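PDB 6VJ5: ESX-5 secretion-associated protein EspG5 from Mycobacterium marinum, which acts as a specific cytoplasmic chaperone for its cognate PE/PPE proteins, preventing aggregation of PE/PPE dimers and being required for secretion of LipY and PE31/PPE18. Local coordinates for residues Met75-Ala80 against His126-Val131; Pro81-Val86 against Leu120-Gln125. All coordinates share one frame; numbering follows the deposited sequence.

From the N-terminal side, the chain leaves helix 69-79 through Met75-Ala80 and runs directly into Pro81-Val86, the start of strand 83-91. It returns along strand 115-123, whose end and following turn, Leu120-Gln125, pair with Pro81-Val86 in contact 2 and close the inner loop. That turn leads into strand 126-133, where His126-Val131 meets the helix in contact 1 and closes the outer loop, so the loop closed by contact 2 sits inside that of contact 1. The centres are about 7 Å apart. Val128 N lies 2.8 Å from Ala121 O, probably hydrogen-bonded, which joins the two strands. Contact 2 is edge-to-edge strand pairing; contact 1 lays the preceding helix across the same antiparallel sheet.

Contact 1. Residues Met75-Ala80 against His126-Val131; sequences MRVLAA and HWVSAV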
loop_
_atom_site.group_PDB
_atom_site.type_symbol
_atom_site.label_atom_id
_atom_site.label_comp_id
_atom_site.label_asym_id
_atom_site.label_seq_id
_atom_site.Cartn_x
_atom_site.Cartn_y
_atom_site.Cartn_z
ATOM N N MET C 75 -5.802 21.951 3.932
ATOM C CA MET C 75 -5.709 20.506 3.759
ATOM C C MET C 75 -6.746 19.775 4.596
ATOM O O MET C 75 -7.220 18.701 4.205
ATOM C CB MET C 75 -4.311 20.024 4.139
ATOM C CG MET C 75 -3.201 20.712 3.387
ATOM S SD MET C 75 -3.277 20.321 1.634
ATOM C CE MET C 75 -2.614 18.654 1.638
ATOM N N ARG C 76 -7.099 20.328 5.756
ATOM C CA ARG C 76 -8.090 19.681 6.607
ATOM C C ARG C 76 -9.480 19.752 5.994
ATOM O O ARG C 76 -10.321 18.889 6.267
ATOM C CB ARG C 76 -8.083 20.323 7.990
ATOM C CG ARG C 76 -6.760 20.163 8.722
ATOM C CD ARG C 76 -6.799 18.978 9.663
ATOM N NE ARG C 76 -5.464 18.533 10.056
ATOM C CZ ARG C 76 -4.640 19.224 10.837
ATOM N NH1 ARG C 76 -5.000 20.412 11.306
ATOM N NH2 ARG C 76 -3.447 18.728 11.140
ATOM N N VAL C 77 -9.746 20.770 5.176
ATOM C CA VAL C 77 -11.011 20.818 4.453
ATOM C C VAL C 77 -11.068 19.687 3.433
ATOM O O VAL C 77 -12.033 18.915 3.388
ATOM C CB VAL C 77 -11.194 22.193 3.786
ATOM C CG1 VAL C 77 -12.616 22.352 3.268
ATOM C CG2 VAL C 77 -10.853 23.314 4.764
ATOM N N LEU C 78 -10.022 19.566 2.609
ATOM C CA LEU C 78 -9.946 18.464 1.655
ATOM C C LEU C 78 -10.025 17.119 2.370
ATOM O O LEU C 78 -10.616 16.159 1.858
ATOM C CB LEU C 78 -8.650 18.562 0.846
ATOM C CG LEU C 78 -8.331 19.902 0.181
ATOM C CD1 LEU C 78 -6.876 19.959 -0.273
ATOM C CD2 LEU C 78 -9.256 20.156 -1.003
ATOM N N ALA C 79 -9.447 17.039 3.572
ATOM C CA ALA C 79 -9.334 15.762 4.269
ATOM C C ALA C 79 -10.670 15.273 4.815
ATOM O O ALA C 79 -10.896 14.061 4.889
ATOM C CB ALA C 79 -8.320 15.879 5.408
ATOM N N ALA C 80 -11.562 16.181 5.212
ATOM C CA ALA C 80 -12.847 15.797 5.803
ATOM C C ALA C 80 -13.896 16.839 5.449
ATOM O O ALA C 80 -14.424 17.542 6.319
ATOM C CB ALA C 80 -12.723 15.636 7.317
ATOM N N HIS C 126 -15.777 27.154 5.190
ATOM C CA HIS C 126 -14.447 27.264 4.606
ATOM C C HIS C 126 -14.443 26.526 3.271
ATOM O O HIS C 126 -14.566 25.297 3.234
ATOM C CB HIS C 126 -13.409 26.693 5.568
ATOM C CG HIS C 126 -12.004 27.076 5.240
ATOM N ND1 HIS C 126 -10.931 26.715 6.025
ATOM C CD2 HIS C 126 -11.493 27.785 4.206
ATOM C CE1 HIS C 126 -9.818 27.185 5.489
ATOM N NE2 HIS C 126 -10.132 27.838 4.385
ATOM N N TRP C 127 -14.320 27.280 2.178
ATOM C CA TRP C 127 -14.284 26.720 0.831
ATOM C C TRP C 127 -12.844 26.724 0.332
ATOM O O TRP C 127 -12.200 27.779 0.293
ATOM C CB TRP C 127 -15.173 27.514 -0.130
ATOM C CG TRP C 127 -16.609 27.082 -0.144
ATOM C CD1 TRP C 127 -17.635 27.622 0.574
ATOM C CD2 TRP C 127 -17.178 26.019 -0.920
ATOM N NE1 TRP C 127 -18.806 26.960 0.297
ATOM C CE2 TRP C 127 -18.554 25.974 -0.621
ATOM C CE3 TRP C 127 -16.659 25.102 -1.841
ATOM C CZ2 TRP C 127 -19.416 25.047 -1.205
ATOM C CZ3 TRP C 127 -17.518 24.184 -2.421
ATOM C CH2 TRP C 127 -18.880 24.163 -2.100
ATOM N N VAL C 128 -12.349 25.553 -0.065
ATOM C CA VAL C 128 -10.972 25.382 -0.515
ATOM C C VAL C 128 -10.975 24.792 -1.918
ATOM O O VAL C 128 -11.873 24.032 -2.293
ATOM C CB VAL C 128 -10.181 24.485 0.464
ATOM C CG1 VAL C 128 -8.818 24.120 -0.100
ATOM C CG2 VAL C 128 -10.033 25.180 1.820
ATOM N N SER C 129 -9.960 25.160 -2.698
ATOM C CA SER C 129 -9.820 24.720 -4.080
ATOM C C SER C 129 -8.581 23.845 -4.220
ATOM O O SER C 129 -7.504 24.209 -3.740
ATOM C CB SER C 129 -9.712 25.917 -5.031
ATOM O OG SER C 129 -8.354 26.277 -5.256
ATOM N N ALA C 130 -8.735 22.701 -4.881
ATOM C CA ALA C 130 -7.615 21.838 -5.242
ATOM C C ALA C 130 -7.712 21.556 -6.733
ATOM O O ALA C 130 -8.708 20.987 -7.194
ATOM C CB ALA C 130 -7.627 20.538 -4.433
ATOM N N VAL C 131 -6.689 21.960 -7.484
ATOM C CA VAL C 131 -6.683 21.856 -8.941
ATOM C C VAL C 131 -5.414 21.134 -9.354
ATOM O O VAL C 131 -4.311 21.584 -9.025
ATOM C CB VAL C 131 -6.757 23.235 -9.621
ATOM C CG1 VAL C 131 -6.610 23.106 -11.135
ATOM C CG2 VAL C 131 -8.054 23.938 -9.244
#
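Val77 overlaps His126 and Val128 with the same methyl, CG2. This CG2 stands over one face of the imidazole, 4.0 Å from the ring centroid and 28° off the ring normal, which meets the geometry of a CH-pi contact. The methyl leans to the ND1 side of the ring, at 3.6 Å from His126 ND1. Val77 CG2 also meets Val128 CG2 at 3.6 Å; the two methyls stand side by side over the same face of the ring, Val128 CG2 offset toward its rim. The other methyl, Val77 CG1, is anti to the backbone N (chi1 -169°) and lies 3.5 Å from His126 O.

One residue on, Leu78 reaches the strand with one branch. Leu78 CD2 touches Ala130 CB at 3.8 Å and Val128 CG1 at 4.1 Å, so the two methyls of Val128 serve different helix residues. His126, Val128 and Ala130 all turn their CB atoms to the helix, as expected of every second residue on one face of a strand. The axes of the two short segments lie 8.2 Å apart and their directions differ by 87°, so the helical segment 75-79 runs almost square to strand segment 126-131 of the large antiparallel sheet.

The packing continues beyond the pair: Leu78 also rests on Ala121 of the neighbouring strand and on Phe17 of helix 14-23, while Val128 touches Val139. His126 NE2 is hydrogen-bonded to Asp141 OD1 on the adjacent strand 136-141, which would be expected to restrain the ring rotation that presents a face to Val77. No hydrogen bond links helix and strand directly; the interface is joined by aliphatic packing and one CH-pi contact, and its cohesion therefore rests on shape and burial.

Contact 2. Residues Pro81-Val86 against Leu120-Gln125; sequences PDLEVV and LARRGQ
Backbone hydrogen bonds carry most of the pairing between Pro81-Val86 and Leu120-Gln125. Val85 and Leu120 form an antiparallel hydrogen-bonded pair, Val85 N to Leu120 O at 2.9 Å and Leu120 N to Val85 O at 2.8 Å. Glu84 and Ala121 follow as a non-hydrogen-bonded pair. Arg122 N donates to Leu83 O at 3.0 Å, while Arg122 O accepts from Asp82 N at 2.8 Å and more weakly from Leu83 N. Two residues thus face one, the definition of a classic beta bulge, placed where strand 83-91 begins within the large antiparallel sheet.

Among polar side-chain contacts, Asp82 OD2 takes a nearly straight bond from Gly124 N (3.2 Å, 171°), tying the bulge to the turn after strand 115-123. It also forms a long salt bridge with Arg122 NH2 at 3.9 Å, the carboxylate and guanidinium planes turned 50° apart. The Arg122 chain bends at chi3 (84°), which turns NE toward Asp82. Glu84 OE1 is hydrogen-bonded to Tyr230 OH on strand 221-231.

Carbon atoms also pack here. Leu83 CB lies over one face of the Arg122 guanidinium, on the sheet face where Trp127 packs. On the helix-bearing face, Pro81 CB meets Ala121 CB at 4.1 Å.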
loop_
_atom_site.group_PDB
_atom_site.type_symbol
_atom_site.label_atom_id
_atom_site.label_comp_id
_atom_site.label_asym_id
_atom_site.label_seq_id
_atom_site.Cartn_x
_atom_site.Cartn_y
_atom_site.Cartn_z
ATOM N N PRO C 81 -14.237 16.955 4.171
ATOM C CA PRO C 81 -15.244 17.940 3.769
ATOM C C PRO C 81 -16.655 17.440 4.020
ATOM O O PRO C 81 -16.923 16.236 4.044
ATOM C CB PRO C 81 -14.982 18.115 2.269
ATOM C CG PRO C 81 -14.510 16.754 1.841
ATOM C CD PRO C 81 -13.712 16.197 3.019
ATOM N N ASP C 82 -17.559 18.395 4.241
ATOM C CA ASP C 82 -18.979 18.070 4.258
ATOM C C ASP C 82 -19.531 17.971 2.842
ATOM O O ASP C 82 -20.478 17.217 2.589
ATOM C CB ASP C 82 -19.753 19.122 5.054
ATOM C CG ASP C 82 -19.219 19.302 6.469
ATOM O OD1 ASP C 82 -19.021 18.293 7.184
ATOM O OD2 ASP C 82 -19.004 20.464 6.868
ATOM N N LEU C 83 -18.940 18.711 1.912
ATOM C CA LEU C 83 -19.384 18.776 0.531
ATOM C C LEU C 83 -18.169 18.839 -0.376
ATOM O O LEU C 83 -17.198 19.542 -0.080
ATOM C CB LEU C 83 -20.266 20.004 0.300
ATOM C CG LEU C 83 -20.815 20.210 -1.108
ATOM C CD1 LEU C 83 -21.792 19.109 -1.473
ATOM C CD2 LEU C 83 -21.472 21.579 -1.206
ATOM N N GLU C 84 -18.222 18.080 -1.467
ATOM C CA GLU C 84 -17.210 18.124 -2.510
ATOM C C GLU C 84 -17.902 18.308 -3.850
ATOM O O GLU C 84 -18.820 17.555 -4.187
ATOM C CB GLU C 84 -16.354 16.855 -2.532
ATOM C CG GLU C 84 -14.988 17.017 -1.880
ATOM C CD GLU C 84 -14.327 15.690 -1.570
ATOM O OE1 GLU C 84 -15.034 14.661 -1.536
ATOM O OE2 GLU C 84 -13.097 15.674 -1.356
ATOM N N VAL C 85 -17.487 19.333 -4.586
ATOM C CA VAL C 85 -17.929 19.574 -5.954
ATOM C C VAL C 85 -16.731 19.345 -6.859
ATOM O O VAL C 85 -15.657 19.913 -6.628
ATOM C CB VAL C 85 -18.490 20.994 -6.130
ATOM C CG1 VAL C 85 -18.829 21.260 -7.585
ATOM C CG2 VAL C 85 -19.726 21.190 -5.261
ATOM N N VAL C 86 -16.902 18.502 -7.870
ATOM C CA VAL C 86 -15.810 18.105 -8.747
ATOM C C VAL C 86 -16.126 18.552 -10.166
ATOM O O VAL C 86 -17.282 18.508 -10.598
ATOM C CB VAL C 86 -15.573 16.581 -8.702
ATOM C CG1 VAL C 86 -14.660 16.157 -9.845
ATOM C CG2 VAL C 86 -14.989 16.179 -7.359
ATOM N N LEU C 120 -13.529 21.282 -5.470
ATOM C CA LEU C 120 -13.956 22.360 -4.584
ATOM C C LEU C 120 -14.502 21.704 -3.321
ATOM O O LEU C 120 -15.535 21.027 -3.365
ATOM C CB LEU C 120 -15.016 23.233 -5.247
ATOM C CG LEU C 120 -14.649 23.931 -6.551
ATOM C CD1 LEU C 120 -15.924 24.307 -7.299
ATOM C CD2 LEU C 120 -13.811 25.164 -6.289
ATOM N N ALA C 121 -13.823 21.909 -2.199
ATOM C CA ALA C 121 -14.194 21.282 -0.941
ATOM C C ALA C 121 -14.721 22.325 0.035
ATOM O O ALA C 121 -14.307 23.486 0.013
ATOM C CB ALA C 121 -13.000 20.548 -0.322
ATOM N N ARG C 122 -15.647 21.904 0.890
ATOM C CA ARG C 122 -16.215 22.784 1.899
ATOM C C ARG C 122 -16.254 22.072 3.242
ATOM O O ARG C 122 -16.611 20.893 3.326
ATOM C CB ARG C 122 -17.631 23.237 1.522
ATOM C CG ARG C 122 -18.153 24.420 2.328
ATOM C CD ARG C 122 -19.674 24.396 2.397
ATOM N NE ARG C 122 -20.138 23.526 3.474
ATOM C CZ ARG C 122 -21.266 22.822 3.445
ATOM N NH1 ARG C 122 -22.056 22.864 2.381
ATOM N NH2 ARG C 122 -21.597 22.064 4.480
ATOM N N ARG C 123 -15.868 22.796 4.289
ATOM C CA ARG C 123 -16.044 22.368 5.669
ATOM C C ARG C 123 -16.605 23.554 6.432
ATOM O O ARG C 123 -15.937 24.588 6.552
ATOM C CB ARG C 123 -14.725 21.901 6.285
ATOM C CG ARG C 123 -14.893 21.061 7.544
ATOM C CD ARG C 123 -13.538 20.720 8.149
ATOM N NE ARG C 123 -13.570 19.461 8.889
ATOM C CZ ARG C 123 -12.609 19.047 9.711
ATOM N NH1 ARG C 123 -11.533 19.797 9.912
ATOM N NH2 ARG C 123 -12.727 17.885 10.337
ATOM N N GLY C 124 -17.839 23.422 6.912
ATOM C CA GLY C 124 -18.527 24.544 7.518
ATOM C C GLY C 124 -18.805 25.638 6.509
ATOM O O GLY C 124 -19.701 25.503 5.673
ATOM N N GLN C 125 -18.045 26.730 6.585
ATOM C CA GLN C 125 -18.104 27.795 5.592
ATOM C C GLN C 125 -16.751 28.021 4.929
ATOM O O GLN C 125 -16.579 29.002 4.196
ATOM C CB GLN C 125 -18.600 29.098 6.229
ATOM C CG GLN C 125 -19.982 29.009 6.866
ATOM C CD GLN C 125 -19.921 28.732 8.358
ATOM O OE1 GLN C 125 -20.497 27.759 8.843
ATOM N NE2 GLN C 125 -19.227 29.594 9.094
#